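Local coordinates for protein putative oxidoreductase (Thermus thermophilus, PDB 2ISM) that is a putative oxidoreductase built as a six-bladed beta-propeller, with each blade a four-stranded antiparallel sheet, and carries a bound calcium ion, at residues 32-37 with 76-81; 137-142 with 205-210; 169-174 with 196-201. All coordinates share one frame; numbering follows the deposited sequence.

In the fold
The three contacts sample a six-bladed beta-propeller at different radii. Contacts 1 and 2 each bring together the first strands of successive blades, and contact 3 joins the third and fourth strands of a single blade, that of strands 140-142 to 196-199. Contacts 1 and 2 have centres about 11 Å apart and touch, with W34 O 2.9 Å from R139 NH1 in a probable hydrogen bond. Contact 3 is nested in the loop that contact 2 closes, again with about 11 Å between centres, whereas contacts 1 and 3 are about 19 Å apart by centres. The calcium ion, bound by E233 and Y243, lies about 6 Å from the side chain of H201 in contact 3.

Contact 1. Residues 32-37 with 76-81; sequences VPWALA and GLLGLA
L78 lays its CD2 methyl over one face of the W34 indole in a CH-pi contact. The methyl carbon lies 3.5 Å from the centroid of the five-membered ring and 18° off its normal, so it sits over the face, displaced toward the NE1-CE2 side of the indole. Its nearest ring atom is NE1, with L78 CD2 to W34 NE1 at 3.3 Å. L78 reaches there with CG anti to its carbonyl carbon (chi1 -44°). The six-membered ring of W34 runs too close to the L78 carbonyl in the model, so the exact placement at that end is doubtful.

Apolar side chains carry the contact further along. A35 CB meets L80 CB at 3.9 Å, and L80 CD2 comes to 4.0 Å from A37 CB, so one leucine spans two alanines.

The two strands are the first of neighbouring propeller blades, and they pass side by side without pairing: their short axes approach to 5.5 Å, run within 10° of parallel, and no direct hydrogen bond joins them. Each is instead bonded within its own blade: W34, A35 and A37 have backbone bonds to A47 or L45, while strand 77-82 pairs antiparallel with 92-98, G76 bonding to T97. L45 reaches across to L80 from the other blade.

Water supplies the polar link. One molecule donates to both L36 O, at 2.7 Å from its oxygen, and L80 O, at 2.8 Å, bridging carbonyls that belong to different blades. By contrast, L77 O is buried by the contact and has no partner in the model.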
loop_
_atom_site.group_PDB
_atom_site.type_symbol
_atom_site.label_atom_id
_atom_site.label_comp_id
_atom_site.label_asym_id
_atom_site.label_seq_id
_atom_site.Cartn_x
_atom_site.Cartn_y
_atom_site.Cartn_z
ATOM N N VAL B 32 -13.375 23.704 -3.262
ATOM C CA VAL B 32 -13.660 22.864 -2.105
ATOM C C VAL B 32 -14.164 21.456 -2.457
ATOM O O VAL B 32 -15.322 21.115 -2.199
ATOM C CB VAL B 32 -14.687 23.544 -1.156
ATOM C CG1 VAL B 32 -14.719 22.814 0.189
ATOM C CG2 VAL B 32 -14.318 25.012 -0.950
ATOM N N PRO B 33 -13.304 20.629 -3.078
ATOM C CA PRO B 33 -13.708 19.261 -3.432
ATOM C C PRO B 33 -13.860 18.497 -2.117
ATOM O O PRO B 33 -12.879 18.086 -1.494
ATOM C CB PRO B 33 -12.543 18.765 -4.288
ATOM C CG PRO B 33 -11.379 19.578 -3.802
ATOM C CD PRO B 33 -11.982 20.948 -3.640
ATOM N N TRP B 34 -15.110 18.314 -1.711
ATOM C CA TRP B 34 -15.452 17.682 -0.442
ATOM C C TRP B 34 -15.373 16.164 -0.391
ATOM O O TRP B 34 -15.017 15.595 0.644
ATOM C CB TRP B 34 -16.868 18.110 -0.050
ATOM C CG TRP B 34 -17.031 18.491 1.384
ATOM C CD1 TRP B 34 -16.855 19.733 1.933
ATOM C CD2 TRP B 34 -17.417 17.628 2.457
ATOM N NE1 TRP B 34 -17.109 19.693 3.284
ATOM C CE2 TRP B 34 -17.457 18.415 3.632
ATOM C CE3 TRP B 34 -17.734 16.263 2.541
ATOM C CZ2 TRP B 34 -17.804 17.883 4.879
ATOM C CZ3 TRP B 34 -18.081 15.734 3.786
ATOM C CH2 TRP B 34 -18.113 16.545 4.935
ATOM N N ALA B 35 -15.733 15.515 -1.494
ATOM C CA ALA B 35 -15.737 14.056 -1.559
ATOM C C ALA B 35 -15.467 13.550 -2.969
ATOM O O ALA B 35 -15.721 14.250 -3.951
ATOM C CB ALA B 35 -17.085 13.525 -1.075
ATOM N N LEU B 36 -14.956 12.323 -3.048
ATOM C CA LEU B 36 -14.643 11.675 -4.311
ATOM C C LEU B 36 -15.405 10.366 -4.430
ATOM O O LEU B 36 -15.687 9.713 -3.428
ATOM C CB LEU B 36 -13.145 11.357 -4.397
ATOM C CG LEU B 36 -12.160 12.521 -4.335
ATOM C CD1 LEU B 36 -10.736 11.975 -4.343
ATOM C CD2 LEU B 36 -12.390 13.449 -5.521
ATOM N N ALA B 37 -15.731 9.995 -5.664
ATOM C CA ALA B 37 -16.424 8.744 -5.958
ATOM C C ALA B 37 -15.760 8.199 -7.214
ATOM O O ALA B 37 -15.616 8.913 -8.203
ATOM C CB ALA B 37 -17.907 8.990 -6.210
ATOM N N GLY B 76 -23.317 23.187 2.345
ATOM C CA GLY B 76 -23.448 23.171 0.893
ATOM C C GLY B 76 -23.532 21.732 0.416
ATOM O O GLY B 76 -24.250 20.928 1.010
ATOM N N LEU B 77 -22.814 21.401 -0.655
ATOM C CA LEU B 77 -22.796 20.031 -1.155
ATOM C C LEU B 77 -21.645 19.183 -0.628
ATOM O O LEU B 77 -20.555 19.171 -1.204
ATOM C CB LEU B 77 -22.575 19.999 -2.666
ATOM C CG LEU B 77 -22.407 18.602 -3.276
ATOM C CD1 LEU B 77 -23.644 17.746 -3.000
ATOM C CD2 LEU B 77 -22.175 18.737 -4.775
ATOM N N LEU B 78 -21.882 18.465 0.463
ATOM C CA LEU B 78 -20.810 17.675 1.049
ATOM C C LEU B 78 -20.243 16.259 0.908
ATOM O O LEU B 78 -19.074 16.090 0.560
ATOM C CB LEU B 78 -21.160 17.749 2.543
ATOM C CG LEU B 78 -21.548 19.169 2.995
ATOM C CD1 LEU B 78 -22.052 19.145 4.433
ATOM C CD2 LEU B 78 -20.346 20.118 2.853
ATOM N N GLY B 79 -21.066 15.250 1.188
ATOM C CA GLY B 79 -20.621 13.865 1.111
ATOM C C GLY B 79 -21.149 13.343 -0.210
ATOM O O GLY B 79 -22.128 13.865 -0.753
ATOM N N LEU B 80 -20.510 12.290 -0.718
ATOM C CA LEU B 80 -20.900 11.687 -1.992
ATOM C C LEU B 80 -20.556 10.196 -1.955
ATOM O O LEU B 80 -19.488 9.824 -1.475
ATOM C CB LEU B 80 -20.125 12.358 -3.134
ATOM C CG LEU B 80 -20.519 12.089 -4.584
ATOM C CD1 LEU B 80 -21.825 12.804 -4.902
ATOM C CD2 LEU B 80 -19.414 12.583 -5.506
ATOM N N ALA B 81 -21.455 9.347 -2.447
ATOM C CA ALA B 81 -21.180 7.910 -2.465
ATOM C C ALA B 81 -22.043 7.170 -3.475
ATOM O O ALA B 81 -23.237 7.435 -3.598
ATOM C CB ALA B 81 -21.383 7.312 -1.073
HETATM O O HOH W 1 -17.473 8.073 -2.357
#

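Contact 2. Residues 137-142 with 205-210; sequences GGRIAF and QGLAWH
R139 reaches Q205 through a folded side chain: CG stands anti to the backbone N (chi1 -173°), then the chain bends at chi2 (67°) and chi3, bringing NE round to the Q205 carbonyl. NE donates to Q205 O at 2.5 Å, with an N-H...O angle of 154°, and the oxygen approaches the edge of the guanidinium near its plane. The bond is unusually short and Q205 O also crowds R139 CB in the model, so the position of this oxygen, and with it the detail of the bond, is doubtful. The Q205 side chain is extended beyond CG and carries NE2 to 3.6 Å from G137 O, with G137 in a positive-phi conformation that favours glycine.

Further along, the contact becomes apolar. L207 has its CG anti to the carbonyl carbon, and its CD1 lies 3.6 Å from R139 O while its CG meets R139 CG at 4.0 Å. A141 CB is 4.2 Å from that same L207 CD1. The A141 methyl also meets the indole edge of W209, in the ring plane, with A141 CB to W209 CZ3 at 3.9 Å. A141 O likewise lies at the indole edge, 3.8 Å from W209 CH2.

Strands 140-142 and 208-209, and the loops leading into them, belong to successive propeller blades near the centre of the chain, each bonded into its own blade. R139 and A141 pair with T151 and Y149 of strand 148-151, and A208 with F217 of strand 216-220. L207 and W209 also touch Y149, W209 edge-to-face, while strand 270-276 of the next blade touches R139 through N272 and A208 through L273 and F275.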
loop_
_atom_site.group_PDB
_atom_site.type_symbol
_atom_site.label_atom_id
_atom_site.label_comp_id
_atom_site.label_asym_id
_atom_site.label_seq_id
_atom_site.Cartn_x
_atom_site.Cartn_y
_atom_site.Cartn_z
ATOM N N GLY B 137 -21.719 18.466 9.605
ATOM C CA GLY B 137 -21.243 17.106 9.363
ATOM C C GLY B 137 -21.152 16.900 7.864
ATOM O O GLY B 137 -20.513 17.701 7.181
ATOM N N GLY B 138 -21.751 15.828 7.347
ATOM C CA GLY B 138 -21.759 15.638 5.907
ATOM C C GLY B 138 -21.079 14.471 5.222
ATOM O O GLY B 138 -21.275 14.290 4.021
ATOM N N ARG B 139 -20.291 13.682 5.946
ATOM C CA ARG B 139 -19.599 12.554 5.331
ATOM C C ARG B 139 -20.536 11.352 5.212
ATOM O O ARG B 139 -21.219 10.988 6.169
ATOM C CB ARG B 139 -18.369 12.175 6.169
ATOM C CG ARG B 139 -17.467 11.119 5.539
ATOM C CD ARG B 139 -16.795 11.644 4.275
ATOM N NE ARG B 139 -15.979 12.826 4.537
ATOM C CZ ARG B 139 -15.465 13.602 3.585
ATOM N NH1 ARG B 139 -15.686 13.315 2.314
ATOM N NH2 ARG B 139 -14.746 14.676 3.900
ATOM N N ILE B 140 -20.592 10.752 4.028
ATOM C CA ILE B 140 -21.438 9.583 3.840
ATOM C C ILE B 140 -20.644 8.509 3.124
ATOM O O ILE B 140 -19.760 8.812 2.328
ATOM C CB ILE B 140 -22.720 9.889 3.017
ATOM C CG1 ILE B 140 -22.362 10.295 1.583
ATOM C CG2 ILE B 140 -23.526 10.972 3.703
ATOM C CD1 ILE B 140 -23.585 10.405 0.652
ATOM N N ALA B 141 -20.963 7.253 3.413
ATOM C CA ALA B 141 -20.265 6.145 2.789
ATOM C C ALA B 141 -20.970 4.843 3.105
ATOM O O ALA B 141 -21.594 4.701 4.155
ATOM C CB ALA B 141 -18.826 6.082 3.292
ATOM N N PHE B 142 -20.865 3.894 2.185
ATOM C CA PHE B 142 -21.471 2.587 2.375
ATOM C C PHE B 142 -20.413 1.686 2.996
ATOM O O PHE B 142 -19.289 1.595 2.497
ATOM C CB PHE B 142 -21.949 2.046 1.031
ATOM C CG PHE B 142 -23.187 2.736 0.518
ATOM C CD1 PHE B 142 -24.450 2.332 0.946
ATOM C CD2 PHE B 142 -23.088 3.819 -0.346
ATOM C CE1 PHE B 142 -25.600 2.998 0.519
ATOM C CE2 PHE B 142 -24.231 4.498 -0.783
ATOM C CZ PHE B 142 -25.490 4.088 -0.350
ATOM N N GLN B 205 -16.693 14.283 10.358
ATOM C CA GLN B 205 -16.672 14.355 8.899
ATOM C C GLN B 205 -16.005 13.147 8.252
ATOM O O GLN B 205 -16.030 12.991 7.033
ATOM C CB GLN B 205 -16.185 15.729 8.437
ATOM C CG GLN B 205 -17.055 16.895 8.899
ATOM C CD GLN B 205 -16.535 18.233 8.400
ATOM O OE1 GLN B 205 -15.349 18.375 8.102
ATOM N NE2 GLN B 205 -17.419 19.224 8.319
ATOM N N GLY B 206 -15.414 12.290 9.076
ATOM C CA GLY B 206 -14.756 11.108 8.552
ATOM C C GLY B 206 -15.344 9.742 8.845
ATOM O O GLY B 206 -15.912 9.522 9.911
ATOM N N LEU B 207 -15.213 8.832 7.884
ATOM C CA LEU B 207 -15.713 7.465 8.010
ATOM C C LEU B 207 -14.744 6.530 7.309
ATOM O O LEU B 207 -14.459 6.703 6.126
ATOM C CB LEU B 207 -17.087 7.322 7.347
ATOM C CG LEU B 207 -18.309 8.007 7.964
ATOM C CD1 LEU B 207 -19.500 7.884 7.018
ATOM C CD2 LEU B 207 -18.623 7.373 9.308
ATOM N N ALA B 208 -14.241 5.534 8.030
ATOM C CA ALA B 208 -13.312 4.576 7.444
ATOM C C ALA B 208 -13.418 3.235 8.162
ATOM O O ALA B 208 -13.557 3.186 9.382
ATOM C CB ALA B 208 -11.894 5.112 7.530
ATOM N N TRP B 209 -13.362 2.149 7.401
ATOM C CA TRP B 209 -13.451 0.809 7.981
ATOM C C TRP B 209 -12.120 0.066 7.909
ATOM O O TRP B 209 -11.459 0.051 6.873
ATOM C CB TRP B 209 -14.537 0.002 7.263
ATOM C CG TRP B 209 -15.939 0.411 7.629
ATOM C CD1 TRP B 209 -16.691 -0.071 8.665
ATOM C CD2 TRP B 209 -16.741 1.405 6.978
ATOM N NE1 TRP B 209 -17.914 0.562 8.697
ATOM C CE2 TRP B 209 -17.969 1.471 7.675
ATOM C CE3 TRP B 209 -16.541 2.244 5.874
ATOM C CZ2 TRP B 209 -18.995 2.347 7.302
ATOM C CZ3 TRP B 209 -17.563 3.117 5.503
ATOM C CH2 TRP B 209 -18.775 3.159 6.217
ATOM N N HIS B 210 -11.726 -0.540 9.024
ATOM C CA HIS B 210 -10.477 -1.294 9.081
ATOM C C HIS B 210 -10.648 -2.505 8.160
ATOM O O HIS B 210 -11.572 -3.302 8.330
ATOM C CB HIS B 210 -10.204 -1.738 10.523
ATOM C CG HIS B 210 -8.819 -2.258 10.744
ATOM N ND1 HIS B 210 -8.382 -3.456 10.225
ATOM C CD2 HIS B 210 -7.771 -1.736 11.424
ATOM C CE1 HIS B 210 -7.121 -3.651 10.575
ATOM N NE2 HIS B 210 -6.728 -2.621 11.301
#

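Contact 3. Residues 169-174 with 196-201; sequences GKILRL and VYSLGH
K170 lies alongside L199 where the last two antiparallel strands of a propeller blade meet, next to a classic beta bulge in which Y197 and S198 both face I171. I171 O accepts from both backbone amides: Y197 N at 2.8 Å and S198 N at 3.1 Å. I171 N returns a bond to S198 O.

The K170 side chain can be followed outward. Its CB is 3.5 Å from S198 O, and CG runs on past that oxygen and V196 CG2. A bend at chi2 (-72°) turns CD against L199 CB at 3.4 Å, tighter than usual van der Waals contact, and CE stays near both L199 CB and V196 CG2. The tip, NZ, is gripped by the backbone carbonyls of D163, S166 and G168.

Beyond the bulge, R173 crosses Y197 obliquely, the guanidinium and ring planes 39° apart. Y197 CE1 sits over one guanidinium face, with R173 NE 3.7 Å from that carbon, while NH1 makes a salt bridge to D145.

On the other side of the bulge from R173, I171 CG1 lies over one face of the H201 imidazole in a CH-pi contact, 29° off the ring normal. H201 also meets the ring of Y243, a calcium ligand, and its side chain is about 6 Å from the calcium ion. The imidazole is held at both nitrogens: E220 OE1 takes ND1, and NE2 shares a 2.8 Å hydrogen bond with S198 OG.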
loop_
_atom_site.group_PDB
_atom_site.type_symbol
_atom_site.label_atom_id
_atom_site.label_comp_id
_atom_site.label_asym_id
_atom_site.label_seq_id
_atom_site.Cartn_x
_atom_site.Cartn_y
_atom_site.Cartn_z
ATOM N N GLY B 169 -25.390 15.643 15.520
ATOM C CA GLY B 169 -24.307 15.202 16.386
ATOM C C GLY B 169 -24.321 13.690 16.478
ATOM O O GLY B 169 -24.067 13.116 17.535
ATOM N N LYS B 170 -24.602 13.050 15.347
ATOM C CA LYS B 170 -24.713 11.599 15.276
ATOM C C LYS B 170 -24.007 10.990 14.081
ATOM O O LYS B 170 -23.471 11.683 13.218
ATOM C CB LYS B 170 -26.188 11.198 15.125
ATOM C CG LYS B 170 -27.174 11.811 16.115
ATOM C CD LYS B 170 -27.023 11.218 17.506
ATOM C CE LYS B 170 -28.210 11.589 18.387
ATOM N NZ LYS B 170 -28.349 13.065 18.563
ATOM N N ILE B 171 -24.009 9.663 14.070
ATOM C CA ILE B 171 -23.540 8.892 12.936
ATOM C C ILE B 171 -24.787 8.040 12.739
ATOM O O ILE B 171 -25.239 7.355 13.665
ATOM C CB ILE B 171 -22.324 7.991 13.232
ATOM C CG1 ILE B 171 -21.055 8.846 13.318
ATOM C CG2 ILE B 171 -22.154 6.973 12.101
ATOM C CD1 ILE B 171 -19.775 8.038 13.522
ATOM N N LEU B 172 -25.376 8.125 11.553
ATOM C CA LEU B 172 -26.586 7.383 11.254
ATOM C C LEU B 172 -26.269 6.201 10.358
ATOM O O LEU B 172 -25.263 6.208 9.652
ATOM C CB LEU B 172 -27.591 8.300 10.544
ATOM C CG LEU B 172 -27.755 9.715 11.124
ATOM C CD1 LEU B 172 -28.636 10.553 10.203
ATOM C CD2 LEU B 172 -28.351 9.637 12.516
ATOM N N ARG B 173 -27.126 5.183 10.394
ATOM C CA ARG B 173 -26.941 4.016 9.540
ATOM C C ARG B 173 -28.287 3.649 8.927
ATOM O O ARG B 173 -29.256 3.380 9.636
ATOM C CB ARG B 173 -26.388 2.824 10.315
ATOM C CG ARG B 173 -25.956 1.700 9.385
ATOM C CD ARG B 173 -25.414 0.507 10.139
ATOM N NE ARG B 173 -26.450 -0.138 10.927
ATOM C CZ ARG B 173 -26.472 -1.437 11.200
ATOM N NH1 ARG B 173 -25.512 -2.224 10.742
ATOM N NH2 ARG B 173 -27.450 -1.947 11.933
ATOM N N LEU B 174 -28.333 3.644 7.602
ATOM C CA LEU B 174 -29.562 3.365 6.877
ATOM C C LEU B 174 -29.365 2.287 5.819
ATOM O O LEU B 174 -28.243 1.915 5.501
ATOM C CB LEU B 174 -30.015 4.639 6.166
ATOM C CG LEU B 174 -29.858 5.994 6.860
ATOM C CD1 LEU B 174 -30.100 7.105 5.842
ATOM C CD2 LEU B 174 -30.829 6.109 8.026
ATOM N N VAL B 196 -30.320 6.430 14.246
ATOM C CA VAL B 196 -29.085 6.618 15.011
ATOM C C VAL B 196 -28.238 5.376 15.257
ATOM O O VAL B 196 -28.727 4.367 15.766
ATOM C CB VAL B 196 -29.375 7.275 16.379
ATOM C CG1 VAL B 196 -28.099 7.336 17.217
ATOM C CG2 VAL B 196 -29.924 8.671 16.170
ATOM N N TYR B 197 -26.961 5.473 14.893
ATOM C CA TYR B 197 -26.014 4.385 15.080
ATOM C C TYR B 197 -25.146 4.717 16.295
ATOM O O TYR B 197 -24.924 3.864 17.154
ATOM C CB TYR B 197 -25.140 4.222 13.840
ATOM C CG TYR B 197 -24.275 2.980 13.852
ATOM C CD1 TYR B 197 -24.841 1.709 13.730
ATOM C CD2 TYR B 197 -22.887 3.076 13.960
ATOM C CE1 TYR B 197 -24.044 0.562 13.710
ATOM C CE2 TYR B 197 -22.081 1.941 13.944
ATOM C CZ TYR B 197 -22.665 0.690 13.815
ATOM O OH TYR B 197 -21.869 -0.429 13.766
ATOM N N SER B 198 -24.645 5.953 16.351
ATOM C CA SER B 198 -23.836 6.413 17.484
ATOM C C SER B 198 -24.159 7.882 17.768
ATOM O O SER B 198 -24.627 8.600 16.887
ATOM C CB SER B 198 -22.332 6.235 17.211
ATOM O OG SER B 198 -21.877 7.045 16.144
ATOM N N LEU B 199 -23.927 8.325 18.998
ATOM C CA LEU B 199 -24.234 9.708 19.363
ATOM C C LEU B 199 -23.088 10.358 20.129
ATOM O O LEU B 199 -22.050 9.739 20.345
ATOM C CB LEU B 199 -25.510 9.761 20.214
ATOM C CG LEU B 199 -25.452 9.113 21.604
ATOM C CD1 LEU B 199 -26.568 9.679 22.473
ATOM C CD2 LEU B 199 -25.562 7.598 21.491
ATOM N N GLY B 200 -23.286 11.606 20.541
ATOM C CA GLY B 200 -22.254 12.311 21.282
ATOM C C GLY B 200 -21.113 12.812 20.415
ATOM O O GLY B 200 -19.960 12.852 20.853
ATOM N N HIS B 201 -21.425 13.182 19.177
ATOM C CA HIS B 201 -20.419 13.696 18.250
ATOM C C HIS B 201 -20.615 15.161 17.872
ATOM O O HIS B 201 -21.714 15.563 17.480
ATOM C CB HIS B 201 -20.544 13.006 16.884
ATOM C CG HIS B 201 -20.376 11.520 16.940
ATOM N ND1 HIS B 201 -19.153 10.919 17.150
ATOM C CD2 HIS B 201 -21.280 10.516 16.856
ATOM C CE1 HIS B 201 -19.311 9.608 17.195
ATOM N NE2 HIS B 201 -20.595 9.336 17.020
#